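Local coordinates for protein histone-lysine N-methyltransferase family member SUVH9 (PDB 4NJ5) that acts in gene silencing, probably by binding methylated DNA and recruiting RNA polymerase V to chromatin, and itself lacks methyltransferase activity, at residues Asn298-Cys302 with Cys340-Cys344; Ile337-Gly341 with Asn352-Gln356; Val445-Met449 with Met482-Val486. All coordinates share one frame; numbering follows the deposited sequence.

Interaction 1 (Asn298-Cys302 with Cys340-Cys344); sequences NASGC and CGSAC. With ZN (zinc ion), chain B; ZN (zinc ion), chain C; ZN (zinc ion), chain D.
Gly301 and Cys344 bring their CA atoms to 3.8 Å, a very close approach of two irregular backbones, made where 298-302 runs past a type I beta turn, Gly341 to Cys344, that is closed by a backbone bond from Cys344 N to Gly341 O. The approach depends on the bare Gly301: a CB built there would lie 2.0 Å from Ala343 C, a clash. At this approach Gly301 CA makes a C-H...O contact with Ala343 O at 3.3 Å, while the Ala343 methyl lies against the backbone of Ser300 and Gly301.

Three cysteines carry the side-chain contact. The zinc ion of chain B is held by Cys302 SG at 2.3 Å, by Cys340 SG at 2.4 Å and by Cys344 SG, with Cys314 as the fourth ligand. Two of these thiolates bridge. Cys302 SG also reaches the zinc ion of chain D at 2.6 Å, and Cys340 SG that of chain C at 2.4 Å. A chi1 of 66° sets Cys302 SG between its own backbone N and carbonyl carbon, from where it meets both metals. Cys344 SG binds a single zinc but accepts a hydrogen bond from Cys302 N, 3.3 Å long with 153° at the hydrogen, and a weak one from Gly341 N.

Cys304, Cys308, Cys312, Cys346 and Cys350 complete the triangular three-zinc, nine-cysteine cluster of the pre-SET domain, in which Cys308 is the third bridging ligand. Sharing a sulfur between two zinc ions probably spreads its negative charge over both, and the N-H groups directed at Cys344 SG would probably offset part of the charge on that terminal thiolate. The shared zinc ion and the single N-H...S bond from Cys302 N thus tie two chain segments that lack regular secondary structure.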
ATOM      1  N   ASN A 298      -6.780  -1.307  37.018  1.00 90.82           N
ATOM      2  CA  ASN A 298      -7.103  -2.724  37.081  1.00 90.95           C
ATOM      3  C   ASN A 298      -7.689  -3.395  35.856  1.00 90.54           C
ATOM      4  O   ASN A 298      -8.764  -3.019  35.362  1.00 91.27           O
ATOM      5  CB  ASN A 298      -7.963  -3.012  38.268  1.00 77.35           C
ATOM      6  CG  ASN A 298      -7.353  -4.042  39.160  1.00 78.84           C
ATOM      7  OD1 ASN A 298      -6.369  -4.668  38.813  1.00 78.80           O
ATOM      8  ND2 ASN A 298      -7.916  -4.209  40.318  1.00 81.05           N
ATOM      9  N   ALA A 299      -6.949  -4.412  35.396  1.00 91.67           N
ATOM     10  CA  ALA A 299      -7.273  -5.281  34.252  1.00 85.90           C
ATOM     11  C   ALA A 299      -6.413  -6.562  34.247  1.00 84.51           C
ATOM     12  O   ALA A 299      -5.396  -6.650  34.894  1.00 85.54           O
ATOM     13  CB  ALA A 299      -7.114  -4.526  32.944  1.00 55.05           C
ATOM     14  N   SER A 300      -6.813  -7.550  33.484  1.00 69.44           N
ATOM     15  CA  SER A 300      -6.029  -8.760  33.375  1.00 66.10           C
ATOM     16  C   SER A 300      -5.367  -8.872  31.999  1.00 59.31           C
ATOM     17  O   SER A 300      -5.927  -8.428  31.003  1.00 56.66           O
ATOM     18  CB  SER A 300      -6.936  -9.952  33.624  1.00 63.33           C
ATOM     19  OG  SER A 300      -8.150  -9.748  32.933  1.00 63.38           O
ATOM     20  N   GLY A 301      -4.176  -9.470  31.963  1.00 47.04           N
ATOM     21  CA  GLY A 301      -3.432  -9.648  30.733  1.00 40.25           C
ATOM     22  C   GLY A 301      -3.292 -11.113  30.378  1.00 36.21           C
ATOM     23  O   GLY A 301      -3.530 -11.987  31.216  1.00 30.08           O
ATOM     24  N   CYS A 302      -2.914 -11.391  29.134  1.00 28.66           N
ATOM     25  CA  CYS A 302      -2.659 -12.768  28.738  1.00 27.92           C
ATOM     26  C   CYS A 302      -1.286 -13.218  29.239  1.00 28.96           C
ATOM     27  O   CYS A 302      -0.485 -12.403  29.707  1.00 28.06           O
ATOM     28  CB  CYS A 302      -2.771 -12.938  27.223  1.00 25.83           C
ATOM     29  SG  CYS A 302      -1.510 -12.065  26.297  1.00 25.17           S
ATOM     30  N   CYS A 340      -2.428  -5.981  23.522  1.00 26.55           N
ATOM     31  CA  CYS A 340      -1.840  -6.359  24.797  1.00 23.54           C
ATOM     32  C   CYS A 340      -1.259  -5.137  25.492  1.00 25.02           C
ATOM     33  O   CYS A 340      -0.757  -4.223  24.839  1.00 20.47           O
ATOM     34  CB  CYS A 340      -0.760  -7.413  24.596  1.00 21.30           C
ATOM     35  SG  CYS A 340      -1.379  -8.933  23.865  1.00 23.58           S
ATOM     36  N   GLY A 341      -1.337  -5.123  26.818  1.00 34.01           N
ATOM     37  CA  GLY A 341      -0.797  -4.029  27.604  1.00 35.18           C
ATOM     38  C   GLY A 341       0.180  -4.505  28.663  1.00 36.78           C
ATOM     39  O   GLY A 341       0.709  -5.616  28.578  1.00 24.22           O
ATOM     40  N   SER A 342       0.413  -3.663  29.668  1.00 31.45           N
ATOM     41  CA  SER A 342       1.383  -3.967  30.712  1.00 31.02           C
ATOM     42  C   SER A 342       0.979  -5.181  31.545  1.00 33.00           C
ATOM     43  O   SER A 342       1.830  -5.853  32.124  1.00 36.65           O
ATOM     44  CB  SER A 342       1.610  -2.747  31.613  1.00 32.85           C
ATOM     45  OG  SER A 342       0.398  -2.304  32.199  1.00 34.62           O
ATOM     46  N   ALA A 343      -0.317  -5.463  31.599  1.00 38.12           N
ATOM     47  CA  ALA A 343      -0.799  -6.629  32.330  1.00 40.23           C
ATOM     48  C   ALA A 343      -0.482  -7.932  31.587  1.00 38.50           C
ATOM     49  O   ALA A 343      -0.480  -9.009  32.182  1.00 39.52           O
ATOM     50  CB  ALA A 343      -2.292  -6.512  32.612  1.00 27.89           C
ATOM     51  N   CYS A 344      -0.208  -7.832  30.290  1.00 28.17           N
ATOM     52  CA  CYS A 344       0.148  -9.012  29.506  1.00 30.14           C
ATOM     53  C   CYS A 344       1.620  -9.387  29.668  1.00 32.72           C
ATOM     54  O   CYS A 344       2.476  -8.527  29.879  1.00 37.00           O
ATOM     55  CB  CYS A 344      -0.197  -8.811  28.031  1.00 29.39           C
ATOM     56  SG  CYS A 344      -1.956  -8.539  27.745  1.00 24.04           S
TER
HETATM   57 ZN    ZN B 801      -2.309  -9.943  25.791  1.00 32.13          ZN
HETATM   58 ZN    ZN C 802       0.382 -10.468  23.306  0.90 28.62          ZN
HETATM   59 ZN    ZN D 803      -1.814 -13.692  24.350  1.00 36.20          ZN

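Interaction 2 (Ile337-Gly341 with Asn352-Gln356); sequences IHECG and NRVTQ. With ZN (zinc ion), chain B; ZN (zinc ion), chain C.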
ATOM      1  N   ILE A 337     -10.370  -2.788  18.875  1.00 18.58           N
ATOM      2  CA  ILE A 337      -9.202  -3.647  18.983  1.00 18.25           C
ATOM      3  C   ILE A 337      -8.597  -3.578  20.385  1.00 21.22           C
ATOM      4  O   ILE A 337      -8.273  -2.496  20.882  1.00 23.28           O
ATOM      5  CB  ILE A 337      -8.127  -3.276  17.945  1.00 17.41           C
ATOM      6  CG1 ILE A 337      -8.702  -3.361  16.527  1.00 17.25           C
ATOM      7  CG2 ILE A 337      -6.915  -4.182  18.094  1.00 17.27           C
ATOM      8  CD1 ILE A 337      -7.722  -2.975  15.438  1.00 16.57           C
ATOM      9  N   HIS A 338      -8.465  -4.739  21.021  1.00 19.28           N
ATOM     10  CA  HIS A 338      -7.790  -4.834  22.311  1.00 19.51           C
ATOM     11  C   HIS A 338      -6.363  -5.338  22.117  1.00 19.19           C
ATOM     12  O   HIS A 338      -6.138  -6.536  21.920  1.00 19.42           O
ATOM     13  CB  HIS A 338      -8.543  -5.777  23.256  1.00 20.56           C
ATOM     14  CG  HIS A 338      -9.941  -5.342  23.568  1.00 25.76           C
ATOM     15  ND1 HIS A 338     -10.251  -4.560  24.658  1.00 26.24           N
ATOM     16  CD2 HIS A 338     -11.113  -5.592  22.935  1.00 24.91           C
ATOM     17  CE1 HIS A 338     -11.556  -4.340  24.684  1.00 27.32           C
ATOM     18  NE2 HIS A 338     -12.100  -4.957  23.651  1.00 27.48           N
ATOM     19  N   GLU A 339      -5.402  -4.422  22.158  1.00 18.78           N
ATOM     20  CA  GLU A 339      -3.996  -4.803  22.094  1.00 18.70           C
ATOM     21  C   GLU A 339      -3.522  -5.231  23.474  1.00 19.62           C
ATOM     22  O   GLU A 339      -4.141  -4.895  24.479  1.00 20.19           O
ATOM     23  CB  GLU A 339      -3.133  -3.653  21.564  1.00 18.10           C
ATOM     24  CG  GLU A 339      -3.233  -3.459  20.059  1.00 23.90           C
ATOM     25  CD  GLU A 339      -2.279  -2.405  19.525  1.00 21.48           C
ATOM     26  OE1 GLU A 339      -1.384  -1.957  20.277  1.00 17.22           O
ATOM     27  OE2 GLU A 339      -2.428  -2.029  18.343  1.00 19.51           O
ATOM     28  N   CYS A 340      -2.428  -5.981  23.522  1.00 26.55           N
ATOM     29  CA  CYS A 340      -1.840  -6.359  24.797  1.00 23.54           C
ATOM     30  C   CYS A 340      -1.259  -5.137  25.492  1.00 25.02           C
ATOM     31  O   CYS A 340      -0.757  -4.223  24.839  1.00 20.47           O
ATOM     32  CB  CYS A 340      -0.760  -7.413  24.596  1.00 21.30           C
ATOM     33  SG  CYS A 340      -1.379  -8.933  23.865  1.00 23.58           S
ATOM     34  N   GLY A 341      -1.337  -5.123  26.818  1.00 34.01           N
ATOM     35  CA  GLY A 341      -0.797  -4.029  27.604  1.00 35.18           C
ATOM     36  C   GLY A 341       0.180  -4.505  28.663  1.00 36.78           C
ATOM     37  O   GLY A 341       0.709  -5.616  28.578  1.00 24.22           O
ATOM     38  N   ASN A 352       0.272  -8.709  18.827  1.00 24.99           N
ATOM     39  CA  ASN A 352      -0.873  -7.940  19.297  1.00 23.07           C
ATOM     40  C   ASN A 352      -0.456  -6.630  19.967  1.00 23.25           C
ATOM     41  O   ASN A 352      -1.132  -6.135  20.872  1.00 26.38           O
ATOM     42  CB  ASN A 352      -1.750  -8.778  20.232  1.00 19.13           C
ATOM     43  CG  ASN A 352      -3.168  -8.247  20.326  1.00 22.91           C
ATOM     44  OD1 ASN A 352      -3.678  -7.640  19.381  1.00 19.07           O
ATOM     45  ND2 ASN A 352      -3.806  -8.456  21.473  1.00 19.61           N
ATOM     46  N   ARG A 353       0.662  -6.071  19.509  1.00 19.29           N
ATOM     47  CA  ARG A 353       1.158  -4.799  20.030  1.00 21.02           C
ATOM     48  C   ARG A 353       1.526  -3.841  18.897  1.00 24.23           C
ATOM     49  O   ARG A 353       2.570  -3.204  18.938  1.00 30.10           O
ATOM     50  CB  ARG A 353       2.375  -5.023  20.936  1.00 19.97           C
ATOM     51  CG  ARG A 353       2.090  -5.785  22.228  1.00 24.46           C
ATOM     52  CD  ARG A 353       3.337  -5.857  23.106  1.00 25.56           C
ATOM     53  NE  ARG A 353       3.137  -6.635  24.329  1.00 24.33           N
ATOM     54  CZ  ARG A 353       2.694  -6.127  25.477  1.00 26.22           C
ATOM     55  NH1 ARG A 353       2.390  -4.840  25.562  1.00 24.26           N
ATOM     56  NH2 ARG A 353       2.552  -6.906  26.543  1.00 24.51           N
ATOM     57  N   VAL A 354       0.661  -3.734  17.894  1.00 21.21           N
ATOM     58  CA  VAL A 354       0.967  -2.947  16.700  1.00 16.31           C
ATOM     59  C   VAL A 354       0.934  -1.429  16.916  1.00 16.15           C
ATOM     60  O   VAL A 354       1.961  -0.763  16.792  1.00 16.30           O
ATOM     61  CB  VAL A 354       0.047  -3.335  15.519  1.00 18.05           C
ATOM     62  CG1 VAL A 354       0.277  -2.411  14.326  1.00 16.86           C
ATOM     63  CG2 VAL A 354       0.293  -4.779  15.125  1.00 16.12           C
ATOM     64  N   THR A 355      -0.237  -0.887  17.239  1.00 15.98           N
ATOM     65  CA  THR A 355      -0.418   0.567  17.266  1.00 17.03           C
ATOM     66  C   THR A 355       0.298   1.274  18.421  1.00 18.91           C
ATOM     67  O   THR A 355       0.581   2.470  18.334  1.00 19.13           O
ATOM     68  CB  THR A 355      -1.912   0.967  17.259  1.00 15.72           C
ATOM     69  OG1 THR A 355      -2.526   0.569  18.490  1.00 16.15           O
ATOM     70  CG2 THR A 355      -2.637   0.312  16.092  1.00 15.40           C
ATOM     71  N   GLN A 356       0.594   0.539  19.491  1.00 17.62           N
ATOM     72  CA  GLN A 356       1.301   1.110  20.635  1.00 17.98           C
ATOM     73  C   GLN A 356       2.758   1.478  20.308  1.00 20.18           C
ATOM     74  O   GLN A 356       3.406   2.191  21.071  1.00 24.82           O
ATOM     75  CB  GLN A 356       1.230   0.170  21.848  1.00 18.30           C
ATOM     76  CG  GLN A 356       1.923  -1.167  21.644  1.00 18.52           C
ATOM     77  CD  GLN A 356       1.533  -2.202  22.689  1.00 21.70           C
ATOM     78  OE1 GLN A 356       2.357  -2.619  23.509  1.00 22.37           O
ATOM     79  NE2 GLN A 356       0.275  -2.634  22.655  1.00 18.89           N
TER
HETATM   80 ZN    ZN B 801      -2.309  -9.943  25.791  1.00 32.13          ZN
HETATM   81 ZN    ZN C 802       0.382 -10.468  23.306  0.90 28.62          ZN
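Glu339 OE2 is gripped by two groups of Thr355: the hydroxyl OG1 at 2.6 Å, coming from above the carboxylate plane, and the backbone N at 2.7 Å, on the syn side. Tyr324 OH adds a weak bond to the same oxygen. The other oxygen, OE1, takes Gln356 N on its syn lone pair and Gln356 NE2 at 3.0 Å on the anti side, the latter nearly straight at 163°. Carboxylate and amide planes lie 28° apart as the two side chains run alongside one another in opposite senses. Four N-H and O-H donors from two successive residues therefore fix the rotation of this buried carboxylate. Were Glu339 replaced by an alanine, the Thr355 hydroxyl and the backbone N-H groups of Thr355 and Gln356 would probably lose their acceptor, and Gln356 NE2 would keep just Cys340 O of the two described here.

This is where the pre-SET zinc cluster passes into the SET sheet: Ile337 and Glu339 bond through their backbones to strand 469-475, and the next residue, Cys340, is a bridging zinc ligand. Cys340 N donates to Asn352 O at 3.0 Å, and Cys340 O receives Gln356 NE2 at 2.9 Å. Asn352 swings CG away from its own N (chi1 -158°), which brings ND2 to a lone pair of His338 O, 3.1 Å away, and weakly to Cys340 SG. The Arg353 guanidinium carries Cys340 CB over the centre of one face; NH2 bonds Gly341 O at 3.0 Å from above the carbonyl plane, while NH1 meets a lone pair of Gln356 OE1 at 3.0 Å, in the guanidinium plane.

Interaction 3 (Val445-Met449 with Met482-Val486); sequences VDFAM and MFPRV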
ATOM      1  N   VAL A 445     -18.613   4.891  19.767  1.00 27.85           N
ATOM      2  CA  VAL A 445     -17.826   5.927  20.416  1.00 29.08           C
ATOM      3  C   VAL A 445     -18.598   7.243  20.328  1.00 32.65           C
ATOM      4  O   VAL A 445     -19.219   7.525  19.305  1.00 35.64           O
ATOM      5  CB  VAL A 445     -16.447   6.041  19.736  1.00 44.83           C
ATOM      6  CG1 VAL A 445     -15.810   7.393  19.986  1.00 48.23           C
ATOM      7  CG2 VAL A 445     -15.530   4.903  20.189  1.00 46.19           C
ATOM      8  N   ASP A 446     -18.599   8.034  21.400  1.00 49.35           N
ATOM      9  CA  ASP A 446     -19.340   9.297  21.398  1.00 54.77           C
ATOM     10  C   ASP A 446     -18.540  10.514  21.858  1.00 51.03           C
ATOM     11  O   ASP A 446     -19.082  11.619  21.920  1.00 55.82           O
ATOM     12  CB  ASP A 446     -20.641   9.185  22.203  1.00 69.43           C
ATOM     13  CG  ASP A 446     -20.420   8.760  23.650  1.00 77.37           C
ATOM     14  OD1 ASP A 446     -19.340   9.024  24.213  1.00 78.95           O
ATOM     15  OD2 ASP A 446     -21.348   8.159  24.229  1.00 81.50           O
ATOM     16  N   PHE A 447     -17.263  10.326  22.175  1.00 34.15           N
ATOM     17  CA  PHE A 447     -16.462  11.455  22.646  1.00 31.06           C
ATOM     18  C   PHE A 447     -16.005  12.366  21.507  1.00 31.32           C
ATOM     19  O   PHE A 447     -16.037  11.991  20.336  1.00 33.52           O
ATOM     20  CB  PHE A 447     -15.272  10.994  23.502  1.00 24.81           C
ATOM     21  CG  PHE A 447     -14.136  10.397  22.717  1.00 23.39           C
ATOM     22  CD1 PHE A 447     -14.057   9.028  22.516  1.00 22.82           C
ATOM     23  CD2 PHE A 447     -13.121  11.201  22.214  1.00 22.77           C
ATOM     24  CE1 PHE A 447     -13.005   8.478  21.810  1.00 23.87           C
ATOM     25  CE2 PHE A 447     -12.070  10.656  21.505  1.00 21.62           C
ATOM     26  CZ  PHE A 447     -12.012   9.295  21.304  1.00 25.52           C
ATOM     27  N   ALA A 448     -15.581  13.571  21.863  1.00 28.05           N
ATOM     28  CA  ALA A 448     -15.145  14.539  20.871  1.00 28.59           C
ATOM     29  C   ALA A 448     -13.677  14.866  21.058  1.00 27.76           C
ATOM     30  O   ALA A 448     -13.120  14.671  22.134  1.00 32.14           O
ATOM     31  CB  ALA A 448     -15.986  15.804  20.955  1.00 26.52           C
ATOM     32  N   MET A 449     -13.055  15.366  19.998  1.00 24.06           N
ATOM     33  CA  MET A 449     -11.651  15.725  20.035  1.00 23.14           C
ATOM     34  C   MET A 449     -11.464  17.155  19.568  1.00 27.81           C
ATOM     35  O   MET A 449     -12.059  17.583  18.576  1.00 29.27           O
ATOM     36  CB  MET A 449     -10.838  14.796  19.133  1.00 21.91           C
ATOM     37  CG  MET A 449     -10.993  13.329  19.464  1.00 30.14           C
ATOM     38  SD  MET A 449      -9.992  12.273  18.405  1.00 43.47           S
ATOM     39  CE  MET A 449      -8.350  12.822  18.842  1.00 19.77           C
ATOM     40  N   MET A 482     -15.141   3.759  26.751  1.00 31.31           N
ATOM     41  CA  MET A 482     -15.638   5.068  26.343  1.00 29.30           C
ATOM     42  C   MET A 482     -14.575   5.885  25.613  1.00 25.98           C
ATOM     43  O   MET A 482     -14.901   6.767  24.817  1.00 26.18           O
ATOM     44  CB  MET A 482     -16.139   5.850  27.560  1.00 41.54           C
ATOM     45  CG  MET A 482     -17.136   5.096  28.437  1.00 46.71           C
ATOM     46  SD  MET A 482     -18.805   5.000  27.755  1.00109.93           S
ATOM     47  CE  MET A 482     -18.748   3.447  26.859  1.00 66.03           C
ATOM     48  N   PHE A 483     -13.306   5.591  25.879  1.00 25.71           N
ATOM     49  CA  PHE A 483     -12.223   6.399  25.326  1.00 27.79           C
ATOM     50  C   PHE A 483     -11.120   5.619  24.606  1.00 26.03           C
ATOM     51  O   PHE A 483      -9.947   5.749  24.953  1.00 23.32           O
ATOM     52  CB  PHE A 483     -11.603   7.262  26.425  1.00 31.89           C
ATOM     53  CG  PHE A 483     -12.428   8.458  26.795  1.00 37.53           C
ATOM     54  CD1 PHE A 483     -12.452   9.575  25.977  1.00 37.49           C
ATOM     55  CD2 PHE A 483     -13.174   8.473  27.963  1.00 41.09           C
ATOM     56  CE1 PHE A 483     -13.207  10.681  26.315  1.00 39.98           C
ATOM     57  CE2 PHE A 483     -13.933   9.577  28.305  1.00 42.96           C
ATOM     58  CZ  PHE A 483     -13.948  10.683  27.480  1.00 42.41           C
ATOM     59  N   PRO A 484     -11.479   4.828  23.583  1.00 20.94           N
ATOM     60  CA  PRO A 484     -10.405   4.138  22.868  1.00 19.97           C
ATOM     61  C   PRO A 484      -9.635   5.122  22.001  1.00 19.75           C
ATOM     62  O   PRO A 484     -10.139   6.204  21.710  1.00 19.55           O
ATOM     63  CB  PRO A 484     -11.162   3.153  21.980  1.00 19.83           C
ATOM     64  CG  PRO A 484     -12.447   3.848  21.695  1.00 24.29           C
ATOM     65  CD  PRO A 484     -12.795   4.596  22.957  1.00 24.60           C
ATOM     66  N   ARG A 485      -8.429   4.755  21.593  1.00 23.33           N
ATOM     67  CA  ARG A 485      -7.659   5.611  20.707  1.00 18.07           C
ATOM     68  C   ARG A 485      -8.122   5.463  19.261  1.00 17.63           C
ATOM     69  O   ARG A 485      -8.780   4.486  18.900  1.00 17.62           O
ATOM     70  CB  ARG A 485      -6.162   5.325  20.840  1.00 17.71           C
ATOM     71  CG  ARG A 485      -5.648   5.556  22.251  1.00 18.48           C
ATOM     72  CD  ARG A 485      -4.138   5.569  22.324  1.00 18.21           C
ATOM     73  NE  ARG A 485      -3.695   5.953  23.659  1.00 20.92           N
ATOM     74  CZ  ARG A 485      -3.388   7.194  24.021  1.00 22.78           C
ATOM     75  NH1 ARG A 485      -3.000   7.447  25.267  1.00 20.34           N
ATOM     76  NH2 ARG A 485      -3.463   8.183  23.140  1.00 19.17           N
ATOM     77  N   VAL A 486      -7.791   6.456  18.446  1.00 17.41           N
ATOM     78  CA  VAL A 486      -8.140   6.447  17.038  1.00 19.08           C
ATOM     79  C   VAL A 486      -6.884   6.123  16.242  1.00 18.28           C
ATOM     80  O   VAL A 486      -5.947   6.921  16.201  1.00 21.18           O
ATOM     81  CB  VAL A 486      -8.698   7.821  16.604  1.00 27.66           C
ATOM     82  CG1 VAL A 486      -9.235   7.763  15.184  1.00 22.87           C
ATOM     83  CG2 VAL A 486      -9.784   8.281  17.575  1.00 26.12           C
TER
HETATM   84  O   HOH W   1     -17.627   6.949  23.617  1.00 33.87           O
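Phe447 and Phe483 form the aromatic part of the contact, with ring centroids 5.1 Å apart and planes inclined at 38°, an oblique pair. Phe483 CD1 sits over one face of the Phe447 ring, toward its rim, and Phe483 CE1 comes within 3.5 Å of Phe447 CB. The Phe447 CB points toward 482-486, and CG sits between the backbone N and the carbonyl carbon (chi1 75°).

Aliphatic contacts accompany the ring pair. Val445 CG2 meets Pro484 CG at 3.6 Å, and Met449, extended as far as SD, puts SD 4.1 Å from Val486 CG2.

Polar atoms contribute at the margin. Met482 O lies 3.3 Å from Phe447 CD1 and also accepts from a water at 3.0 Å; that water accepts from Asp446 N at 2.7 Å and donates to Asp446 OD1, bridging the two backbones.

The segments run 63° apart and belong to different sheets of the SET domain. Ala448 pairs with Leu395 of strand 393-395 and packs on Ala400 of helix 397-405, whereas Arg485 bonds through its backbone to Val474, and Pro484 and Val486 lean on strand 469-475.

Interactions 1 and 2 are adjoining parts of one pre-SET region: their centres are about 10 Å apart, they share Cys340 and Gly341, and Cys344 CB touches Arg353 NH2. Interaction 3 comes later in the chain, inside the SET domain, its centre about 17 Å from that of interaction 2 and about 21 Å from that of interaction 1. A single mixed sheet connects interactions 2 and 3, which do not touch: strand 337-338 runs parallel to 469-475, which pairs antiparallel with 485-490. Zinc cluster and carboxylate-centred junction are thus contiguous, and the shared sheet relates them to the hydrophobic contact in the SET domain of a protein reported to lack methyltransferase activity.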